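Local coordinates for Cgl0159-like domain-containing protein (Corynebacterium glutamicum, PDB 3FOK) that is of unknown function but folds as a TIM barrel, a scaffold that in many relatives carries an enzyme active site, at residues 216-229 against 234-246. Residues are numbered along the deposited sequence; the frame is centred on the assembly and turned at random.
Sequences SSYTWMKLPVVEEM and ESTTMPTLLLGGE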
loop_
_atom_site.group_PDB
_atom_site.type_symbol
_atom_site.label_atom_id
_atom_site.label_comp_id
_atom_site.label_asym_id
_atom_site.label_seq_id
_atom_site.Cartn_x
_atom_site.Cartn_y
_atom_site.Cartn_z
ATOM N N SER A 216 -15.435 -8.338 -18.364
ATOM C CA SER A 216 -15.570 -7.262 -19.333
ATOM C C SER A 216 -16.864 -7.378 -20.115
ATOM O O SER A 216 -16.855 -7.428 -21.341
ATOM C CB SER A 216 -14.366 -7.240 -20.281
ATOM O OG SER A 216 -13.609 -6.036 -20.114
ATOM N N SER A 217 -17.975 -7.430 -19.391
ATOM C CA SER A 217 -19.286 -7.542 -20.011
ATOM C C SER A 217 -20.048 -6.228 -19.902
ATOM O O SER A 217 -21.153 -6.099 -20.417
ATOM C CB SER A 217 -20.096 -8.666 -19.358
ATOM O OG SER A 217 -20.402 -8.372 -18.004
ATOM N N TYR A 218 -19.451 -5.256 -19.226
ATOM C CA TYR A 218 -20.073 -3.951 -19.061
ATOM C C TYR A 218 -19.159 -2.841 -19.535
ATOM O O TYR A 218 -19.411 -1.666 -19.263
ATOM C CB TYR A 218 -20.428 -3.694 -17.594
ATOM C CG TYR A 218 -21.735 -4.307 -17.186
ATOM C CD1 TYR A 218 -21.814 -5.650 -16.828
ATOM C CD2 TYR A 218 -22.914 -3.560 -17.225
ATOM C CE1 TYR A 218 -23.037 -6.242 -16.523
ATOM C CE2 TYR A 218 -24.142 -4.136 -16.925
ATOM C CZ TYR A 218 -24.196 -5.481 -16.577
ATOM O OH TYR A 218 -25.409 -6.064 -16.307
ATOM N N THR A 219 -18.100 -3.193 -20.253
ATOM C CA THR A 219 -17.178 -2.165 -20.695
ATOM C C THR A 219 -17.373 -1.706 -22.134
ATOM O O THR A 219 -17.562 -2.505 -23.046
ATOM C CB THR A 219 -15.707 -2.602 -20.473
ATOM O OG1 THR A 219 -15.156 -3.093 -21.697
ATOM C CG2 THR A 219 -15.632 -3.697 -19.417
ATOM N N TRP A 220 -17.336 -0.388 -22.299
ATOM C CA TRP A 220 -17.486 0.275 -23.585
ATOM C C TRP A 220 -16.149 0.907 -23.936
ATOM O O TRP A 220 -15.261 1.019 -23.096
ATOM C CB TRP A 220 -18.533 1.388 -23.497
ATOM C CG TRP A 220 -19.947 0.927 -23.384
ATOM C CD1 TRP A 220 -20.451 0.040 -22.481
ATOM C CD2 TRP A 220 -21.051 1.354 -24.187
ATOM N NE1 TRP A 220 -21.804 -0.114 -22.669
ATOM C CE2 TRP A 220 -22.200 0.682 -23.712
ATOM C CE3 TRP A 220 -21.184 2.244 -25.263
ATOM C CZ2 TRP A 220 -23.466 0.867 -24.275
ATOM C CZ3 TRP A 220 -22.445 2.433 -25.826
ATOM C CH2 TRP A 220 -23.568 1.745 -25.329
HETATM N N MSE A 221 -16.018 1.332 -25.183
HETATM C CA MSE A 221 -14.803 1.976 -25.648
HETATM C C MSE A 221 -15.154 3.383 -26.106
HETATM O O MSE A 221 -16.214 3.618 -26.684
HETATM C CB MSE A 221 -14.193 1.206 -26.825
HETATM C CG MSE A 221 -13.641 -0.168 -26.487
HETATM SE SE MSE A 221 -11.946 -0.113 -25.552
HETATM C CE MSE A 221 -12.527 -0.664 -23.805
ATOM N N LYS A 222 -14.261 4.319 -25.822
ATOM C CA LYS A 222 -14.425 5.706 -26.230
ATOM C C LYS A 222 -13.166 5.903 -27.064
ATOM O O LYS A 222 -12.076 6.068 -26.523
ATOM C CB LYS A 222 -14.430 6.618 -25.004
ATOM C CG LYS A 222 -14.715 8.084 -25.283
ATOM C CD LYS A 222 -14.645 8.876 -23.984
ATOM C CE LYS A 222 -14.714 10.372 -24.218
ATOM N NZ LYS A 222 -14.412 11.116 -22.965
ATOM N N LEU A 223 -13.318 5.852 -28.383
ATOM C CA LEU A 223 -12.178 5.967 -29.283
ATOM C C LEU A 223 -12.139 7.225 -30.135
ATOM O O LEU A 223 -13.158 7.882 -30.348
ATOM C CB LEU A 223 -12.140 4.753 -30.213
ATOM C CG LEU A 223 -12.240 3.364 -29.578
ATOM C CD1 LEU A 223 -12.226 2.314 -30.672
ATOM C CD2 LEU A 223 -11.092 3.145 -28.610
ATOM N N PRO A 224 -10.940 7.576 -30.631
ATOM C CA PRO A 224 -10.760 8.759 -31.474
ATOM C C PRO A 224 -10.981 8.364 -32.932
ATOM O O PRO A 224 -10.609 7.258 -33.336
ATOM C CB PRO A 224 -9.314 9.144 -31.201
ATOM C CG PRO A 224 -8.659 7.806 -31.101
ATOM C CD PRO A 224 -9.632 7.018 -30.236
ATOM N N VAL A 225 -11.596 9.245 -33.715
ATOM C CA VAL A 225 -11.821 8.949 -35.125
ATOM C C VAL A 225 -10.472 9.096 -35.803
ATOM O O VAL A 225 -9.937 10.195 -35.923
ATOM C CB VAL A 225 -12.831 9.919 -35.751
ATOM C CG1 VAL A 225 -13.047 9.571 -37.214
ATOM C CG2 VAL A 225 -14.145 9.850 -34.989
ATOM N N VAL A 226 -9.926 7.970 -36.244
ATOM C CA VAL A 226 -8.611 7.941 -36.861
ATOM C C VAL A 226 -8.607 7.368 -38.276
ATOM O O VAL A 226 -9.630 6.910 -38.781
ATOM C CB VAL A 226 -7.652 7.131 -35.950
ATOM C CG1 VAL A 226 -6.334 6.860 -36.641
ATOM C CG2 VAL A 226 -7.420 7.898 -34.665
ATOM N N GLU A 227 -7.441 7.420 -38.912
ATOM C CA GLU A 227 -7.251 6.901 -40.258
ATOM C C GLU A 227 -7.606 5.412 -40.276
ATOM O O GLU A 227 -7.326 4.704 -39.312
ATOM C CB GLU A 227 -5.788 7.079 -40.674
ATOM C CG GLU A 227 -5.599 7.274 -42.159
ATOM C CD GLU A 227 -5.963 8.680 -42.590
ATOM O OE1 GLU A 227 -5.193 9.612 -42.274
ATOM O OE2 GLU A 227 -7.019 8.854 -43.235
ATOM N N GLU A 228 -8.235 4.949 -41.360
ATOM C CA GLU A 228 -8.610 3.528 -41.512
ATOM C C GLU A 228 -9.466 2.920 -40.351
ATOM O O GLU A 228 -9.128 1.836 -39.869
ATOM C CB GLU A 228 -7.317 2.706 -41.661
ATOM C CG GLU A 228 -6.784 2.572 -43.077
ATOM C CD GLU A 228 -5.577 1.656 -43.157
ATOM O OE1 GLU A 228 -4.474 2.088 -42.757
ATOM O OE2 GLU A 228 -5.737 0.498 -43.605
HETATM N N MSE A 229 -10.579 3.592 -39.997
HETATM C CA MSE A 229 -11.507 3.300 -38.876
HETATM C C MSE A 229 -12.390 2.078 -38.868
HETATM O O MSE A 229 -13.187 1.864 -37.921
HETATM C CB MSE A 229 -12.483 4.445 -38.711
HETATM C CG MSE A 229 -12.025 5.545 -37.751
HETATM SE SE MSE A 229 -11.794 4.937 -35.954
HETATM C CE MSE A 229 -13.536 5.374 -35.253
ATOM N N GLU A 234 -12.386 -3.415 -36.081
ATOM C CA GLU A 234 -12.267 -4.863 -36.151
ATOM C C GLU A 234 -11.443 -5.304 -34.945
ATOM O O GLU A 234 -11.095 -6.476 -34.806
ATOM C CB GLU A 234 -11.582 -5.287 -37.456
ATOM C CG GLU A 234 -12.332 -4.853 -38.710
ATOM C CD GLU A 234 -11.649 -5.280 -40.003
ATOM O OE1 GLU A 234 -10.426 -5.054 -40.138
ATOM O OE2 GLU A 234 -12.342 -5.831 -40.886
ATOM N N SER A 235 -11.144 -4.344 -34.070
ATOM C CA SER A 235 -10.362 -4.589 -32.857
ATOM C C SER A 235 -11.195 -5.133 -31.704
ATOM O O SER A 235 -10.694 -5.899 -30.886
ATOM C CB SER A 235 -9.668 -3.306 -32.394
ATOM O OG SER A 235 -8.610 -2.957 -33.262
ATOM N N THR A 236 -12.454 -4.717 -31.625
ATOM C CA THR A 236 -13.339 -5.191 -30.568
ATOM C C THR A 236 -14.754 -5.456 -31.022
ATOM O O THR A 236 -15.170 -5.086 -32.119
ATOM C CB THR A 236 -13.454 -4.205 -29.387
ATOM O OG1 THR A 236 -13.564 -2.866 -29.884
ATOM C CG2 THR A 236 -12.270 -4.342 -28.457
ATOM N N THR A 237 -15.486 -6.099 -30.126
ATOM C CA THR A 237 -16.875 -6.450 -30.330
ATOM C C THR A 237 -17.675 -5.590 -29.365
ATOM O O THR A 237 -18.897 -5.688 -29.285
ATOM C CB THR A 237 -17.107 -7.922 -29.983
ATOM O OG1 THR A 237 -16.606 -8.182 -28.663
ATOM C CG2 THR A 237 -16.388 -8.822 -30.971
HETATM N N MSE A 238 -16.965 -4.734 -28.641
HETATM C CA MSE A 238 -17.585 -3.875 -27.644
HETATM C C MSE A 238 -18.219 -2.594 -28.154
HETATM O O MSE A 238 -17.754 -1.996 -29.123
HETATM C CB MSE A 238 -16.563 -3.537 -26.565
HETATM C CG MSE A 238 -16.020 -4.772 -25.890
HETATM SE SE MSE A 238 -14.557 -4.389 -24.719
HETATM C CE MSE A 238 -14.779 -5.895 -23.514
ATOM N N PRO A 239 -19.306 -2.161 -27.497
ATOM C CA PRO A 239 -20.006 -0.936 -27.885
ATOM C C PRO A 239 -19.021 0.222 -27.817
ATOM O O PRO A 239 -18.312 0.390 -26.823
ATOM C CB PRO A 239 -21.129 -0.835 -26.854
ATOM C CG PRO A 239 -20.589 -1.578 -25.669
ATOM C CD PRO A 239 -19.923 -2.764 -26.304
ATOM N N THR A 240 -18.970 1.007 -28.885
ATOM C CA THR A 240 -18.038 2.116 -28.969
ATOM C C THR A 240 -18.687 3.478 -29.177
ATOM O O THR A 240 -19.703 3.608 -29.855
ATOM C CB THR A 240 -17.031 1.872 -30.114
ATOM O OG1 THR A 240 -16.308 0.663 -29.859
ATOM C CG2 THR A 240 -16.050 3.027 -30.229
ATOM N N LEU A 241 -18.082 4.490 -28.569
ATOM C CA LEU A 241 -18.541 5.866 -28.687
ATOM C C LEU A 241 -17.344 6.658 -29.191
ATOM O O LEU A 241 -16.210 6.422 -28.771
ATOM C CB LEU A 241 -19.007 6.399 -27.331
ATOM C CG LEU A 241 -20.283 5.751 -26.788
ATOM C CD1 LEU A 241 -20.549 6.236 -25.377
ATOM C CD2 LEU A 241 -21.455 6.087 -27.700
ATOM N N LEU A 242 -17.591 7.589 -30.100
ATOM C CA LEU A 242 -16.517 8.386 -30.673
ATOM C C LEU A 242 -16.307 9.699 -29.932
ATOM O O LEU A 242 -17.247 10.282 -29.395
ATOM C CB LEU A 242 -16.818 8.663 -32.146
ATOM C CG LEU A 242 -17.227 7.429 -32.959
ATOM C CD1 LEU A 242 -17.586 7.848 -34.373
ATOM C CD2 LEU A 242 -16.099 6.411 -32.962
ATOM N N LEU A 243 -15.060 10.153 -29.903
ATOM C CA LEU A 243 -14.702 11.399 -29.241
ATOM C C LEU A 243 -14.172 12.397 -30.269
ATOM O O LEU A 243 -13.615 12.008 -31.292
ATOM C CB LEU A 243 -13.643 11.131 -28.165
ATOM C CG LEU A 243 -12.310 10.514 -28.609
ATOM C CD1 LEU A 243 -11.376 11.602 -29.123
ATOM C CD2 LEU A 243 -11.662 9.800 -27.433
ATOM N N GLY A 244 -14.366 13.681 -29.996
ATOM C CA GLY A 244 -13.894 14.718 -30.895
ATOM C C GLY A 244 -12.847 15.540 -30.172
ATOM O O GLY A 244 -13.179 16.506 -29.477
ATOM N N GLY A 245 -11.584 15.160 -30.337
ATOM C CA GLY A 245 -10.497 15.848 -29.664
ATOM C C GLY A 245 -10.300 17.333 -29.911
ATOM O O GLY A 245 -11.228 18.133 -29.810
ATOM N N GLU A 246 -9.056 17.681 -30.225
ATOM C CA GLU A 246 -8.617 19.050 -30.484
ATOM C C GLU A 246 -9.614 19.971 -31.190
ATOM O O GLU A 246 -10.053 20.971 -30.614
ATOM C CB GLU A 246 -7.298 19.022 -31.268
ATOM C CG GLU A 246 -7.316 18.152 -32.531
ATOM C CD GLU A 246 -7.238 16.654 -32.243
ATOM O OE1 GLU A 246 -7.381 15.862 -33.198
ATOM O OE2 GLU A 246 -7.028 16.268 -31.069
#
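Pro239 sets its CG over the face of the Trp220 indole, 3.2 Å from the centroid of the five-membered ring, a close CH-pi contact. A rigid proline suits this place, lacking a backbone N-H to satisfy and offering polarised C-H groups. Its CB reaches the six-membered ring, where CG of Leu241 also approaches CE3 of Trp220 at 3.9 Å.

Beyond this pair the parallel backbones hydrogen-bond, Met221 N to Pro239 O (3.0 Å) and Leu241 N to Met221 O (2.8 Å), and the ladder continues through Leu223 to Leu243. These are neighbouring strands of a TIM barrel, joined by a beta-alpha-beta crossover whose helix, 229-232, is very short. Side chains alternate: Lys222 and Leu241 turn to the barrel interior, Leu223 and Leu242 to the helices. Lys222 runs extended, CG anti to its N (chi1 -175°), past Leu243 to a salt bridge with Glu182, which probably offsets burying its ammonium, with that of Lys146 close by. Branched Leu243 completes the tight region, its CG 3.3 Å from Leu223 O and its CD1 against Pro224 CB.

On the helix-facing side Thr240 OG1 bonds back to Met238 O, and its CG2 meets CG of Leu223. Packing thins past Leu243: partly exposed Val225 touches Leu242 CD1 through CG2 at 4.0 Å, and after a turn through solvent flexible Met229 brings CE within 3.6 Å of Leu242 CD2.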